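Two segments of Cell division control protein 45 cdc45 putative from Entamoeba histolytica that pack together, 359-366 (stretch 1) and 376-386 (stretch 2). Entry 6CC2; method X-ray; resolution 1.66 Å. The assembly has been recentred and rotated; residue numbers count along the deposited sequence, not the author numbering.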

# COMPACT_ATOMS: atom_id res chain seq x y z
N HIS A 359 -1.52 1.73 8.37
CA HIS A 359 -2.77 2.35 7.91
C HIS A 359 -2.64 3.87 7.92
O HIS A 359 -3.06 4.55 6.97
CB HIS A 359 -3.95 1.92 8.80
CG HIS A 359 -4.46 0.55 8.53
ND1 HIS A 359 -4.95 0.16 7.31
CD2 HIS A 359 -4.61 -0.51 9.36
CE1 HIS A 359 -5.35 -1.10 7.38
NE2 HIS A 359 -5.16 -1.53 8.62
N ALA A 360 -2.07 4.42 8.98
CA ALA A 360 -1.98 5.86 9.13
C ALA A 360 -1.08 6.45 8.06
O ALA A 360 -1.43 7.45 7.42
CB ALA A 360 -1.44 6.22 10.52
N ILE A 361 0.11 5.86 7.87
CA ILE A 361 1.04 6.38 6.87
C ILE A 361 0.48 6.17 5.47
O ILE A 361 0.60 7.06 4.61
CB ILE A 361 2.42 5.70 7.04
CG1 ILE A 361 2.97 6.00 8.44
CG2 ILE A 361 3.40 6.18 5.95
CD1 ILE A 361 4.14 5.11 8.85
N GLY A 362 -0.14 5.01 5.22
CA GLY A 362 -0.74 4.78 3.92
C GLY A 362 -1.79 5.83 3.58
O GLY A 362 -1.89 6.29 2.44
N SER A 363 -2.55 6.25 4.59
CA SER A 363 -3.53 7.31 4.38
C SER A 363 -2.86 8.65 4.13
O SER A 363 -3.28 9.40 3.24
CB SER A 363 -4.47 7.38 5.59
OG SER A 363 -5.43 8.42 5.42
N ILE A 364 -1.81 8.97 4.89
CA ILE A 364 -1.12 10.25 4.68
C ILE A 364 -0.61 10.37 3.24
O ILE A 364 -0.68 11.44 2.62
CB ILE A 364 0.02 10.42 5.69
CG1 ILE A 364 -0.51 10.63 7.09
CG2 ILE A 364 0.94 11.58 5.29
CD1 ILE A 364 -1.43 11.80 7.25
N ILE A 365 -0.07 9.28 2.68
CA ILE A 365 0.51 9.36 1.34
C ILE A 365 -0.53 9.16 0.24
O ILE A 365 -0.19 9.11 -0.95
CB ILE A 365 1.65 8.33 1.15
CG1 ILE A 365 1.14 6.90 1.19
CG2 ILE A 365 2.73 8.56 2.21
CD1 ILE A 365 2.19 5.90 0.75
N THR A 366 -1.81 9.02 0.59
CA THR A 366 -2.87 9.00 -0.40
C THR A 366 -3.25 10.43 -0.76
O THR A 366 -3.63 11.20 0.12
CB THR A 366 -4.08 8.24 0.15
OG1 THR A 366 -3.69 6.89 0.47
CG2 THR A 366 -5.21 8.21 -0.89
N GLN A 376 5.31 15.63 -2.64
CA GLN A 376 5.16 16.20 -1.31
C GLN A 376 4.75 15.16 -0.27
O GLN A 376 5.28 15.15 0.84
CB GLN A 376 4.12 17.32 -1.33
CG GLN A 376 4.44 18.45 -2.30
CD GLN A 376 3.60 19.68 -2.07
OE1 GLN A 376 4.06 20.81 -2.26
NE2 GLN A 376 2.34 19.49 -1.66
N GLN A 377 3.83 14.27 -0.63
CA GLN A 377 3.29 13.35 0.37
C GLN A 377 4.33 12.32 0.79
O GLN A 377 4.27 11.81 1.90
CB GLN A 377 2.04 12.64 -0.16
CG GLN A 377 0.82 13.57 -0.31
CD GLN A 377 0.57 14.42 0.91
OE1 GLN A 377 0.08 13.94 1.94
NE2 GLN A 377 0.93 15.69 0.81
N PHE A 378 5.31 12.02 -0.07
CA PHE A 378 6.41 11.17 0.37
C PHE A 378 7.04 11.69 1.67
O PHE A 378 7.28 10.92 2.61
CB PHE A 378 7.49 11.06 -0.70
CG PHE A 378 8.79 10.54 -0.16
CD1 PHE A 378 8.97 9.17 -0.02
CD2 PHE A 378 9.80 11.40 0.23
CE1 PHE A 378 10.16 8.67 0.53
CE2 PHE A 378 10.96 10.93 0.75
CZ PHE A 378 11.16 9.57 0.90
N TRP A 379 7.30 13.00 1.73
CA TRP A 379 7.96 13.57 2.90
C TRP A 379 7.05 13.60 4.11
O TRP A 379 7.53 13.44 5.24
CB TRP A 379 8.49 14.97 2.56
CG TRP A 379 9.69 14.88 1.69
CD1 TRP A 379 9.80 15.24 0.39
CD2 TRP A 379 10.97 14.35 2.06
NE1 TRP A 379 11.06 14.97 -0.08
CE2 TRP A 379 11.80 14.43 0.93
CE3 TRP A 379 11.49 13.80 3.25
CZ2 TRP A 379 13.13 14.01 0.95
CZ3 TRP A 379 12.81 13.38 3.26
CH2 TRP A 379 13.61 13.49 2.12
N GLU A 380 5.75 13.78 3.91
CA GLU A 380 4.82 13.67 5.02
C GLU A 380 4.81 12.25 5.58
O GLU A 380 4.73 12.07 6.81
CB GLU A 380 3.42 14.08 4.57
CG GLU A 380 3.30 15.53 4.13
CD GLU A 380 3.63 16.51 5.26
OE1 GLU A 380 3.31 16.21 6.43
OE2 GLU A 380 4.22 17.57 4.97
N GLY A 381 4.83 11.24 4.71
CA GLY A 381 4.85 9.87 5.17
C GLY A 381 6.15 9.53 5.89
O GLY A 381 6.15 8.85 6.91
N PHE A 382 7.27 10.00 5.34
CA PHE A 382 8.59 9.83 5.98
C PHE A 382 8.62 10.46 7.36
O PHE A 382 9.15 9.86 8.32
CB PHE A 382 9.67 10.45 5.09
CG PHE A 382 11.05 10.39 5.66
CD1 PHE A 382 11.54 11.43 6.44
CD2 PHE A 382 11.88 9.30 5.42
CE1 PHE A 382 12.81 11.38 6.99
CE2 PHE A 382 13.19 9.27 5.96
CZ PHE A 382 13.63 10.30 6.74
N LYS A 383 8.08 11.67 7.48
CA LYS A 383 8.04 12.36 8.76
C LYS A 383 7.21 11.58 9.78
O LYS A 383 7.63 11.43 10.93
CB LYS A 383 7.47 13.76 8.57
CG LYS A 383 7.29 14.58 9.84
CD LYS A 383 6.52 15.87 9.55
CE LYS A 383 6.41 16.75 10.78
NZ LYS A 383 7.74 17.26 11.22
N LEU A 384 6.05 11.07 9.37
CA LEU A 384 5.24 10.29 10.31
C LEU A 384 5.95 8.99 10.68
O LEU A 384 6.02 8.62 11.86
CB LEU A 384 3.85 10.03 9.75
CG LEU A 384 2.93 9.23 10.67
CD1 LEU A 384 2.89 9.84 12.07
CD2 LEU A 384 1.50 9.09 10.09
N LEU A 385 6.47 8.27 9.69
CA LEU A 385 7.22 7.04 9.96
C LEU A 385 8.31 7.30 10.99
O LEU A 385 8.54 6.48 11.90
CB LEU A 385 7.82 6.50 8.66
CG LEU A 385 8.64 5.23 8.77
CD1 LEU A 385 7.76 4.03 9.11
CD2 LEU A 385 9.37 5.02 7.44
N SER A 386 8.98 8.45 10.88
CA SER A 386 10.10 8.76 11.74
C SER A 386 9.69 9.23 13.12
O SER A 386 10.58 9.47 13.96
CB SER A 386 10.97 9.86 11.08
OG SER A 386 11.49 9.44 9.82

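The two stretches pack as a nearly antiparallel pair of helices, 359-364 against 376-385, with their axes 160° apart in direction and 8.9 Å apart at closest approach. The backbones come near one another at Gly-381, which has no side chain: the CA of Gly-381 lies 5.4 Å from the CA of Ile-361 and 3.9 Å from CG2 of Ile-365. A CB modelled in ideal geometry on Gly-381 would sit 2.6 Å from that same Ile-365 CG2, a clash, so the space beside Gly-381 is taken up by Ile-365 CG2. One turn further on, the CA atoms of Ile-365 and Gln-377 approach to 5.0 Å.

Ile-364 covers the largest area of any residue in the contact. Its side chain enters as a knob into a hole formed by Gln-377, Glu-380, Gly-381 and Leu-384. CG2 of Ile-364 rests 3.6 Å from CB of Glu-380, which contributes its aliphatic portion, and 3.9 Å from the backbone N of Gly-381, while CG1 of Ile-364 meets CD2 of Leu-384 at 3.9 Å.

Ile-361, almost as extensively covered, leaves its backbone sideways, yet the end of its side chain comes nearer the second helix. With chi1 m and chi2 t, Ile-361 carries its CD1 to within 3.8 Å of CD1 of Leu-385, and its CG1 lies 3.8 Å from CD2 of Leu-384. Leu-384 thus links three residues of the first helix, since its CD2 also approaches CB of Ala-360 at 4.1 Å.

These side-chain contacts are mainly apolar and of van der Waals type; 409 Å² is buried between the stretches, both sides summed. Beyond the first helix, Ile-365 places CG2 3.6 Å from the carbonyl O of Gln-377. O of Gln-377 also accepts a hydrogen bond from N of Gly-381 at 2.9 Å, within its own helix.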